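Local coordinates for beta-1,3-xylanase (Alcaligenes sp., PDB 2COV), which binds beta-1,3-xylan through the family 31 carbohydrate-binding module seen here, in an enzyme that probably hydrolyses that polysaccharide, at residues A[12-17]-A[24-29]; A[38-43]-A[70-75]; A[66-71]-A[83-88]. All blocks are in the same frame, centred on the assembly; numbering follows the deposited sequence.

Interaction 1 of 3, residues A[12-17]-A[24-29]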
loop_
_atom_site.group_PDB
_atom_site.type_symbol
_atom_site.label_atom_id
_atom_site.label_comp_id
_atom_site.label_asym_id
_atom_site.label_seq_id
_atom_site.Cartn_x
_atom_site.Cartn_y
_atom_site.Cartn_z
ATOM N N ASP A 12 -24.392 -0.109 -3.706
ATOM C CA ASP A 12 -23.924 -1.486 -3.536
ATOM C C ASP A 12 -22.887 -1.667 -2.444
ATOM O O ASP A 12 -22.794 -2.759 -1.908
ATOM C CB ASP A 12 -23.338 -1.948 -4.853
ATOM C CG ASP A 12 -24.378 -2.240 -5.933
ATOM O OD1 ASP A 12 -25.524 -2.603 -5.603
ATOM O OD2 ASP A 12 -23.938 -2.187 -7.089
ATOM N N PHE A 13 -22.143 -0.642 -2.108
ATOM C CA PHE A 13 -21.133 -0.635 -1.065
ATOM C C PHE A 13 -21.712 0.157 0.085
ATOM O O PHE A 13 -21.915 1.368 -0.050
ATOM C CB PHE A 13 -19.875 0.041 -1.623
ATOM C CG PHE A 13 -18.654 -0.062 -0.750
ATOM C CD1 PHE A 13 -17.550 0.730 -1.044
ATOM C CD2 PHE A 13 -18.570 -0.881 0.374
ATOM C CE1 PHE A 13 -16.412 0.702 -0.311
ATOM C CE2 PHE A 13 -17.415 -0.945 1.115
ATOM C CZ PHE A 13 -16.348 -0.146 0.771
ATOM N N ASN A 14 -22.084 -0.493 1.177
ATOM C CA ASN A 14 -22.874 0.210 2.175
ATOM C C ASN A 14 -22.780 -0.508 3.528
ATOM O O ASN A 14 -21.940 -1.364 3.756
ATOM C CB ASN A 14 -24.304 0.297 1.618
ATOM C CG ASN A 14 -25.025 1.557 1.883
ATOM O OD1 ASN A 14 -25.855 1.938 0.971
ATOM N ND2 ASN A 14 -24.790 2.193 2.940
ATOM N N PHE A 15 -23.624 -0.058 4.447
ATOM C CA PHE A 15 -23.693 -0.644 5.791
ATOM C C PHE A 15 -25.097 -0.702 6.305
ATOM O O PHE A 15 -25.976 0.038 5.875
ATOM C CB PHE A 15 -22.810 0.095 6.779
ATOM C CG PHE A 15 -23.339 1.446 7.124
ATOM C CD1 PHE A 15 -23.061 2.542 6.361
ATOM C CD2 PHE A 15 -24.181 1.620 8.243
ATOM C CE1 PHE A 15 -23.585 3.805 6.676
ATOM C CE2 PHE A 15 -24.715 2.872 8.536
ATOM C CZ PHE A 15 -24.382 3.984 7.810
ATOM N N ASN A 16 -25.311 -1.651 7.239
ATOM C CA ASN A 16 -26.486 -1.743 8.039
ATOM C C ASN A 16 -26.192 -1.512 9.498
ATOM O O ASN A 16 -25.191 -1.995 10.047
ATOM C CB ASN A 16 -27.079 -3.166 7.975
ATOM C CG ASN A 16 -27.534 -3.562 6.593
ATOM O OD1 ASN A 16 -28.299 -2.831 5.952
ATOM N ND2 ASN A 16 -27.107 -4.742 6.140
ATOM N N TYR A 17 -27.076 -0.777 10.164
ATOM C CA TYR A 17 -27.134 -0.808 11.605
ATOM C C TYR A 17 -27.600 -2.214 12.090
ATOM O O TYR A 17 -28.579 -2.714 11.597
ATOM C CB TYR A 17 -28.092 0.293 12.072
ATOM C CG TYR A 17 -28.513 0.239 13.517
ATOM C CD1 TYR A 17 -29.637 -0.491 13.929
ATOM C CD2 TYR A 17 -27.832 0.950 14.481
ATOM C CE1 TYR A 17 -30.035 -0.494 15.266
ATOM C CE2 TYR A 17 -28.255 0.952 15.815
ATOM C CZ TYR A 17 -29.310 0.238 16.170
ATOM O OH TYR A 17 -29.774 0.239 17.513
ATOM N N GLU A 24 -22.840 -3.636 10.270
ATOM C CA GLU A 24 -22.513 -4.644 9.260
ATOM C C GLU A 24 -22.112 -3.850 8.022
ATOM O O GLU A 24 -22.886 -3.079 7.495
ATOM C CB GLU A 24 -23.740 -5.499 8.973
ATOM C CG GLU A 24 -23.460 -6.523 7.843
ATOM C CD GLU A 24 -24.617 -7.409 7.519
ATOM O OE1 GLU A 24 -25.642 -6.886 7.102
ATOM O OE2 GLU A 24 -24.485 -8.609 7.602
ATOM N N VAL A 25 -20.951 -4.151 7.524
ATOM C CA VAL A 25 -20.416 -3.553 6.288
ATOM C C VAL A 25 -20.611 -4.561 5.198
ATOM O O VAL A 25 -20.401 -5.758 5.395
ATOM C CB VAL A 25 -18.939 -3.186 6.450
ATOM C CG1 VAL A 25 -18.366 -2.629 5.173
ATOM C CG2 VAL A 25 -18.739 -2.211 7.641
ATOM N N TYR A 26 -21.070 -4.149 4.040
ATOM C CA TYR A 26 -21.279 -5.084 2.946
ATOM C C TYR A 26 -21.030 -4.459 1.587
ATOM O O TYR A 26 -21.023 -3.270 1.382
ATOM C CB TYR A 26 -22.690 -5.652 2.993
ATOM C CG TYR A 26 -23.804 -4.642 2.706
ATOM C CD1 TYR A 26 -24.200 -4.361 1.414
ATOM C CD2 TYR A 26 -24.500 -4.006 3.743
ATOM C CE1 TYR A 26 -25.221 -3.456 1.149
ATOM C CE2 TYR A 26 -25.506 -3.129 3.469
ATOM C CZ TYR A 26 -25.869 -2.830 2.197
ATOM O OH TYR A 26 -26.922 -1.944 1.950
ATOM N N HIS A 27 -20.773 -5.360 0.627
ATOM C CA HIS A 27 -20.733 -5.025 -0.763
ATOM C C HIS A 27 -21.570 -6.064 -1.535
ATOM O O HIS A 27 -21.292 -7.255 -1.487
ATOM C CB HIS A 27 -19.336 -4.979 -1.370
ATOM C CG HIS A 27 -19.252 -4.126 -2.609
ATOM N ND1 HIS A 27 -20.032 -4.360 -3.728
ATOM C CD2 HIS A 27 -18.600 -2.952 -2.840
ATOM C CE1 HIS A 27 -19.805 -3.386 -4.615
ATOM N NE2 HIS A 27 -18.930 -2.513 -4.107
ATOM N N VAL A 28 -22.581 -5.603 -2.251
ATOM C CA VAL A 28 -23.362 -6.448 -3.135
ATOM C C VAL A 28 -22.439 -7.105 -4.172
ATOM O O VAL A 28 -21.496 -6.515 -4.675
ATOM C CB VAL A 28 -24.471 -5.616 -3.829
ATOM C CG1 VAL A 28 -25.244 -6.432 -4.869
ATOM C CG2 VAL A 28 -25.435 -5.135 -2.767
ATOM N N ASP A 29 -22.713 -8.373 -4.484
ATOM C CA ASP A 29 -21.913 -9.110 -5.504
ATOM C C ASP A 29 -22.006 -8.436 -6.858
ATOM O O ASP A 29 -23.108 -8.301 -7.389
ATOM C CB ASP A 29 -22.476 -10.533 -5.562
ATOM C CG ASP A 29 -21.682 -11.430 -6.442
ATOM O OD1 ASP A 29 -20.559 -11.051 -6.835
ATOM O OD2 ASP A 29 -22.188 -12.543 -6.670
#
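Y26 meets N14 and N16 on one face of an antiparallel beta hairpin, and H27 meets F13 on the other. The hairpin joins strands 13-19 and 22-28, in a module consistent with the immunoglobulin-like beta-sandwich of the E-set clan. N14 with Y26 and N16 with E24 are hydrogen-bonded pairs; F13 with H27 and F15 with V25 are non-hydrogen-bonded pairs. CG of Y26 stands between the backbone N and the carbonyl carbon (chi1 67°), and the ring beyond it reaches N14 and N16. N14 runs alongside it, its CB 3.5 Å from Y26 CZ. The backbone O of N14 lies over a ring face, toward the rim. The N16 side chain crosses the Y26 side chain at about a right angle, with ND2 3.5 Å from CE2. N16 ND2 also donates to E24 OE1 at 2.8 Å, with OE1 in the amide plane. N96 O takes a second bond from ND2, and C95 N donates to N16 OD1, so the amide cannot turn easily. An alanine in place of Y26 would probably open a gap beside N14 CB and the N16 amide, and would remove the ring's packing on C95 and N96. On the opposite face the F13 and H27 rings lie near parallel, planes at 28°, but are slid apart and barely overlap. F13 CB is 3.5 Å from H27 CD2. Y26 O approaches the edge of the F13 ring, 3.6 Å from CD2. Further out, F71 and W32 pack on H27, W32 edge-to-face. D12 makes a salt bridge through OD2 to K30. D12 O, which accepts from V28 N, also lies over the H27 imidazole, toward its rim; H27 ND1 donates in the ring plane to V28 O at 2.8 Å.

Interaction 2 of 3, residues A[38-43]-A[70-75]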
loop_
_atom_site.group_PDB
_atom_site.type_symbol
_atom_site.label_atom_id
_atom_site.label_comp_id
_atom_site.label_asym_id
_atom_site.label_seq_id
_atom_site.Cartn_x
_atom_site.Cartn_y
_atom_site.Cartn_z
ATOM N N TYR A 38 -12.208 -9.441 1.611
ATOM C CA TYR A 38 -12.143 -8.835 2.939
ATOM C C TYR A 38 -13.078 -7.650 3.008
ATOM O O TYR A 38 -13.138 -6.863 2.085
ATOM C CB TYR A 38 -10.738 -8.389 3.321
ATOM C CG TYR A 38 -9.781 -9.531 3.574
ATOM C CD1 TYR A 38 -9.077 -10.106 2.555
ATOM C CD2 TYR A 38 -9.608 -10.038 4.844
ATOM C CE1 TYR A 38 -8.272 -11.207 2.766
ATOM C CE2 TYR A 38 -8.809 -11.094 5.094
ATOM C CZ TYR A 38 -8.165 -11.703 4.058
ATOM O OH TYR A 38 -7.358 -12.799 4.277
ATOM N N VAL A 39 -13.743 -7.560 4.150
ATOM C CA VAL A 39 -14.512 -6.399 4.519
ATOM C C VAL A 39 -13.786 -5.765 5.695
ATOM O O VAL A 39 -13.402 -6.446 6.611
ATOM C CB VAL A 39 -15.926 -6.867 4.907
ATOM C CG1 VAL A 39 -16.719 -5.707 5.281
ATOM C CG2 VAL A 39 -16.594 -7.652 3.758
ATOM N N CYS A 40 -13.667 -4.438 5.682
ATOM C CA CYS A 40 -12.881 -3.744 6.718
ATOM C C CYS A 40 -13.593 -2.498 7.197
ATOM O O CYS A 40 -14.321 -1.817 6.443
ATOM C CB CYS A 40 -11.508 -3.293 6.200
ATOM S SG CYS A 40 -10.700 -4.431 5.065
ATOM N N LEU A 41 -13.319 -2.190 8.460
ATOM C CA LEU A 41 -13.781 -0.936 9.080
ATOM C C LEU A 41 -12.534 -0.293 9.670
ATOM O O LEU A 41 -11.862 -0.884 10.522
ATOM C CB LEU A 41 -14.772 -1.253 10.231
ATOM C CG LEU A 41 -15.485 -0.063 10.795
ATOM C CD1 LEU A 41 -16.541 0.405 9.850
ATOM C CD2 LEU A 41 -16.115 -0.357 12.195
ATOM N N ASN A 42 -12.226 0.908 9.217
ATOM C CA ASN A 42 -11.020 1.569 9.637
ATOM C C ASN A 42 -9.776 0.700 9.513
ATOM O O ASN A 42 -8.837 0.726 10.360
ATOM C CB ASN A 42 -11.107 2.142 11.076
ATOM C CG ASN A 42 -11.973 3.354 11.201
ATOM O OD1 ASN A 42 -12.455 3.916 10.190
ATOM N ND2 ASN A 42 -12.220 3.784 12.418
ATOM N N ASP A 43 -9.696 -0.041 8.405
ATOM C CA ASP A 43 -8.545 -0.872 8.081
ATOM C C ASP A 43 -8.334 -2.082 9.000
ATOM O O ASP A 43 -7.286 -2.714 8.986
ATOM C CB ASP A 43 -7.198 -0.068 7.967
ATOM C CG ASP A 43 -7.362 1.229 7.247
ATOM O OD1 ASP A 43 -7.207 2.341 7.867
ATOM O OD2 ASP A 43 -7.704 1.161 6.044
ATOM N N THR A 70 -13.839 -0.492 3.757
ATOM C CA THR A 70 -13.061 -1.022 2.629
ATOM C C THR A 70 -13.587 -2.407 2.290
ATOM O O THR A 70 -13.968 -3.193 3.136
ATOM C CB THR A 70 -11.574 -1.197 3.003
ATOM O OG1 THR A 70 -11.053 0.069 3.443
ATOM C CG2 THR A 70 -10.699 -1.713 1.890
ATOM N N PHE A 71 -13.612 -2.636 0.969
ATOM C CA PHE A 71 -13.903 -3.957 0.442
ATOM C C PHE A 71 -12.790 -4.317 -0.501
ATOM O O PHE A 71 -12.433 -3.538 -1.402
ATOM C CB PHE A 71 -15.220 -3.983 -0.327
ATOM C CG PHE A 71 -15.609 -5.344 -0.846
ATOM C CD1 PHE A 71 -15.749 -6.399 0.024
ATOM C CD2 PHE A 71 -15.793 -5.622 -2.165
ATOM C CE1 PHE A 71 -16.045 -7.684 -0.402
ATOM C CE2 PHE A 71 -16.140 -6.879 -2.625
ATOM C CZ PHE A 71 -16.241 -7.887 -1.756
ATOM N N LYS A 72 -12.174 -5.455 -0.227
ATOM C CA LYS A 72 -11.111 -6.015 -1.044
ATOM C C LYS A 72 -11.548 -7.348 -1.608
ATOM O O LYS A 72 -12.059 -8.172 -0.882
ATOM C CB LYS A 72 -9.823 -6.250 -0.228
ATOM C CG LYS A 72 -9.421 -5.183 0.712
ATOM C CD LYS A 72 -8.093 -5.439 1.359
ATOM C CE LYS A 72 -7.704 -4.368 2.355
ATOM N NZ LYS A 72 -6.406 -4.642 3.009
ATOM N N VAL A 73 -11.353 -7.550 -2.898
ATOM C CA VAL A 73 -11.847 -8.752 -3.506
ATOM C C VAL A 73 -10.945 -9.304 -4.564
ATOM O O VAL A 73 -10.428 -8.558 -5.407
ATOM C CB VAL A 73 -13.300 -8.531 -4.021
ATOM C CG1 VAL A 73 -13.414 -7.505 -5.175
ATOM C CG2 VAL A 73 -13.944 -9.863 -4.423
ATOM N N GLU A 74 -10.746 -10.612 -4.554
ATOM C CA GLU A 74 -10.021 -11.352 -5.609
ATOM C C GLU A 74 -10.798 -11.261 -6.887
ATOM O O GLU A 74 -12.004 -11.344 -6.915
ATOM C CB GLU A 74 -9.922 -12.805 -5.142
ATOM C CG GLU A 74 -8.977 -13.651 -5.917
ATOM C CD GLU A 74 -9.511 -14.170 -7.250
ATOM O OE1 GLU A 74 -10.669 -14.642 -7.346
ATOM O OE2 GLU A 74 -8.691 -14.135 -8.230
ATOM N N ASP A 75 -10.102 -11.027 -8.028
ATOM C CA ASP A 75 -10.783 -10.894 -9.304
ATOM C C ASP A 75 -9.936 -11.437 -10.412
ATOM O O ASP A 75 -8.741 -11.623 -10.278
ATOM C CB ASP A 75 -11.131 -9.383 -9.604
ATOM C CG ASP A 75 -12.404 -9.322 -10.658
ATOM O OD1 ASP A 75 -12.570 -8.303 -11.116
ATOM O OD2 ASP A 75 -13.038 -10.376 -10.934
HETATM O O HOH W 1 -11.471 0.256 6.188
HETATM O O HOH W 2 -8.378 -0.836 4.494
#
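C40 and T70 face each other across two antiparallel strands, CB to CB 3.8 Å. K72 is on the same side. Its chain is extended beyond CG, and CE comes 4.0 Å from C40 SG. The sulfur is joined to C45 in a disulfide. On the other side V39 and F71 cross obliquely. V39 CG2 comes to the edge of the F71 ring, 4.0 Å from CD1. CG of F71 is anti to the backbone N (chi1 -177°), and the ring also carries CD1 to 3.4 Å from Y38 O. T70 OG1 accepts from two waters. One of them accepts from D43 N, and the other donates to D43 OD2 at 2.6 Å. The hydroxyl gives its own proton to D85, so it is gripped three ways. D43 OD2 has a stronger partner in K68. Y38 turns its ring end away from residues 70-75, and its OH bonds W36 NE1 of a neighbouring subunit. Paired backbone bonds at Y38 with K72 and at C40 with T70 set this register. Strands 37-41 and 66-75 are thus antiparallel neighbours, with apolar V39 and F71 facing inward and more polar side chains outward, as in beta-sandwich folds.

Interaction 3 of 3, residues A[66-71]-A[83-88]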
loop_
_atom_site.group_PDB
_atom_site.type_symbol
_atom_site.label_atom_id
_atom_site.label_comp_id
_atom_site.label_asym_id
_atom_site.label_seq_id
_atom_site.Cartn_x
_atom_site.Cartn_y
_atom_site.Cartn_z
ATOM N N ASP A 66 -17.418 8.525 12.476
ATOM C CA ASP A 66 -17.085 8.394 11.061
ATOM C C ASP A 66 -16.100 7.257 10.896
ATOM O O ASP A 66 -15.174 7.120 11.686
ATOM C CB ASP A 66 -16.407 9.648 10.528
ATOM C CG ASP A 66 -17.245 10.851 10.680
ATOM O OD1 ASP A 66 -16.634 11.973 10.847
ATOM O OD2 ASP A 66 -18.483 10.700 10.613
ATOM N N TYR A 67 -16.260 6.454 9.844
ATOM C CA TYR A 67 -15.457 5.284 9.589
ATOM C C TYR A 67 -15.096 5.212 8.109
ATOM O O TYR A 67 -15.896 5.573 7.248
ATOM C CB TYR A 67 -16.279 4.015 9.930
ATOM C CG TYR A 67 -16.556 3.882 11.413
ATOM C CD1 TYR A 67 -17.763 4.321 11.954
ATOM C CD2 TYR A 67 -15.593 3.383 12.269
ATOM C CE1 TYR A 67 -18.011 4.258 13.310
ATOM C CE2 TYR A 67 -15.841 3.299 13.658
ATOM C CZ TYR A 67 -17.050 3.781 14.154
ATOM O OH TYR A 67 -17.308 3.740 15.480
ATOM N N LYS A 68 -13.953 4.607 7.851
ATOM C CA LYS A 68 -13.593 4.209 6.479
ATOM C C LYS A 68 -14.054 2.767 6.270
ATOM O O LYS A 68 -13.648 1.843 7.027
ATOM C CB LYS A 68 -12.117 4.300 6.289
ATOM C CG LYS A 68 -11.603 3.850 4.917
ATOM C CD LYS A 68 -10.031 3.749 4.969
ATOM C CE LYS A 68 -9.376 3.213 3.756
ATOM N NZ LYS A 68 -7.891 3.153 4.092
ATOM N N LEU A 69 -14.883 2.568 5.263
ATOM C CA LEU A 69 -15.204 1.184 4.832
ATOM C C LEU A 69 -14.244 0.769 3.762
ATOM O O LEU A 69 -13.936 1.566 2.856
ATOM C CB LEU A 69 -16.632 1.158 4.247
ATOM C CG LEU A 69 -17.777 1.786 5.059
ATOM C CD1 LEU A 69 -19.131 1.497 4.380
ATOM C CD2 LEU A 69 -17.727 1.311 6.500
ATOM N N THR A 70 -13.839 -0.492 3.757
ATOM C CA THR A 70 -13.061 -1.022 2.629
ATOM C C THR A 70 -13.587 -2.407 2.290
ATOM O O THR A 70 -13.968 -3.193 3.136
ATOM C CB THR A 70 -11.574 -1.197 3.003
ATOM O OG1 THR A 70 -11.053 0.069 3.443
ATOM C CG2 THR A 70 -10.699 -1.713 1.890
ATOM N N PHE A 71 -13.612 -2.636 0.969
ATOM C CA PHE A 71 -13.903 -3.957 0.442
ATOM C C PHE A 71 -12.790 -4.317 -0.501
ATOM O O PHE A 71 -12.433 -3.538 -1.402
ATOM C CB PHE A 71 -15.220 -3.983 -0.327
ATOM C CG PHE A 71 -15.609 -5.344 -0.846
ATOM C CD1 PHE A 71 -15.749 -6.399 0.024
ATOM C CD2 PHE A 71 -15.793 -5.622 -2.165
ATOM C CE1 PHE A 71 -16.045 -7.684 -0.402
ATOM C CE2 PHE A 71 -16.140 -6.879 -2.625
ATOM C CZ PHE A 71 -16.241 -7.887 -1.756
ATOM N N ILE A 83 -9.894 -3.073 -4.859
ATOM C CA ILE A 83 -10.042 -2.509 -3.516
ATOM C C ILE A 83 -10.823 -1.234 -3.583
ATOM O O ILE A 83 -10.486 -0.350 -4.310
ATOM C CB ILE A 83 -8.674 -2.303 -2.826
ATOM C CG1 ILE A 83 -7.916 -3.642 -2.714
ATOM C CG2 ILE A 83 -8.882 -1.679 -1.444
ATOM C CD1 ILE A 83 -6.613 -3.557 -2.004
ATOM N N LEU A 84 -11.887 -1.170 -2.823
ATOM C CA LEU A 84 -12.795 -0.036 -2.769
ATOM C C LEU A 84 -12.829 0.566 -1.381
ATOM O O LEU A 84 -12.957 -0.202 -0.440
ATOM C CB LEU A 84 -14.233 -0.423 -3.167
ATOM C CG LEU A 84 -14.467 -1.007 -4.542
ATOM C CD1 LEU A 84 -14.321 -2.514 -4.480
ATOM C CD2 LEU A 84 -15.849 -0.790 -5.011
ATOM N N ASP A 85 -12.731 1.899 -1.283
ATOM C CA ASP A 85 -12.849 2.578 -0.012
ATOM C C ASP A 85 -13.947 3.593 -0.066
ATOM O O ASP A 85 -14.052 4.314 -1.054
ATOM C CB ASP A 85 -11.527 3.281 0.372
ATOM C CG ASP A 85 -10.264 2.371 0.389
ATOM O OD1 ASP A 85 -10.267 1.422 1.140
ATOM O OD2 ASP A 85 -9.252 2.606 -0.398
ATOM N N ARG A 86 -14.687 3.756 1.029
ATOM C CA ARG A 86 -15.587 4.933 1.162
ATOM C C ARG A 86 -15.713 5.311 2.613
ATOM O O ARG A 86 -15.800 4.438 3.472
ATOM C CB ARG A 86 -16.905 4.640 0.534
ATOM C CG ARG A 86 -17.832 3.733 1.275
ATOM C CD ARG A 86 -19.257 3.602 0.618
ATOM N NE ARG A 86 -19.953 4.906 0.748
ATOM C CZ ARG A 86 -21.275 5.032 0.914
ATOM N NH1 ARG A 86 -22.129 4.018 0.903
ATOM N NH2 ARG A 86 -21.800 6.242 1.055
ATOM N N ASN A 87 -15.866 6.589 2.885
ATOM C CA ASN A 87 -16.117 7.069 4.261
ATOM C C ASN A 87 -17.576 7.238 4.517
ATOM O O ASN A 87 -18.332 7.741 3.660
ATOM C CB ASN A 87 -15.434 8.431 4.491
ATOM C CG ASN A 87 -13.952 8.407 4.388
ATOM O OD1 ASN A 87 -13.322 7.371 4.523
ATOM N ND2 ASN A 87 -13.374 9.623 4.171
ATOM N N ILE A 88 -17.997 6.842 5.719
ATOM C CA ILE A 88 -19.386 6.925 6.161
ATOM C C ILE A 88 -19.453 7.420 7.616
ATOM O O ILE A 88 -18.465 7.405 8.341
ATOM C CB ILE A 88 -20.182 5.568 5.999
ATOM C CG1 ILE A 88 -19.601 4.459 6.862
ATOM C CG2 ILE A 88 -20.205 5.163 4.556
ATOM C CD1 ILE A 88 -20.083 4.422 8.351
#
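Residues 66-71 and 83-88 run antiparallel, the axes of the two segments making an angle of 161°, and Y67 with I88, L69 with R86 and F71 with L84 form hydrogen-bonded pairs. Six backbone bonds tie this beta hairpin of strands 66-75 and 80-89, part of the immunoglobulin-like beta-sandwich inferred for the module. On the inner face L69 and I88 carry the apolar contact. They cross at about a right angle, with L69 CD2 3.7 Å from I88 CG1. CG1 of I88 stands between the backbone N and the carbonyl carbon (chi1 63°), and CD1 beyond it comes to the edge of the Y67 ring. F71 and L84 lie side by side, pointing the same way, L84 CD1 being 4.1 Å from F71 CD2. F13 packs on L69 and L84 from strand 13-19, and F15 packs on I88.

The other face is polar. T70 and D85 lie side by side, and T70 OG1 donates to D85 OD1 at 2.8 Å, meeting it nearly along the C-O axis. K68 crosses D85, its CE 3.3 Å from D85 OD1. Its NZ is farther from that oxygen and pairs with D43 instead. The nearby carboxylates probably help to stabilise the ammonium charge. N87 OD1 lies 3.7 Å from K68 CB. N87 ND2 donates to C45 O and Q79 OE1, each in a different neighbouring subunit. Residues 83-86 also pair with a strand of the subunit that supplies Q79, so the sheet continues across that interface.

R86 rises on the same face as L69 and I88. Its NH1 donates to F13 O, and I88 CG2 sits 3.7 Å above the plane of its guanidinium, over the centre.

Interactions 2 and 3 share T70 and F71 on strand 66-75, with strands 37-41 and 80-89 as its two neighbours. Their centres are about 8 Å apart. D43 OD2 and K68 NZ, at 2.8 Å, tie them by a salt bridge, and N42 N makes a probable hydrogen bond to K68 O at 2.8 Å. Interaction 1 packs against both through F13, V25 and H27, with its centre about 11 Å from that of interaction 2 and about 10 Å from that of interaction 3. V25 CG1 meets V39 CG1 at 3.5 Å, and H27 NE2 meets L84 CD2 at 3.6 Å. The bond from R86 to F13 O also joins interactions 1 and 3. No ligand is present in these coordinates to place the xylan site.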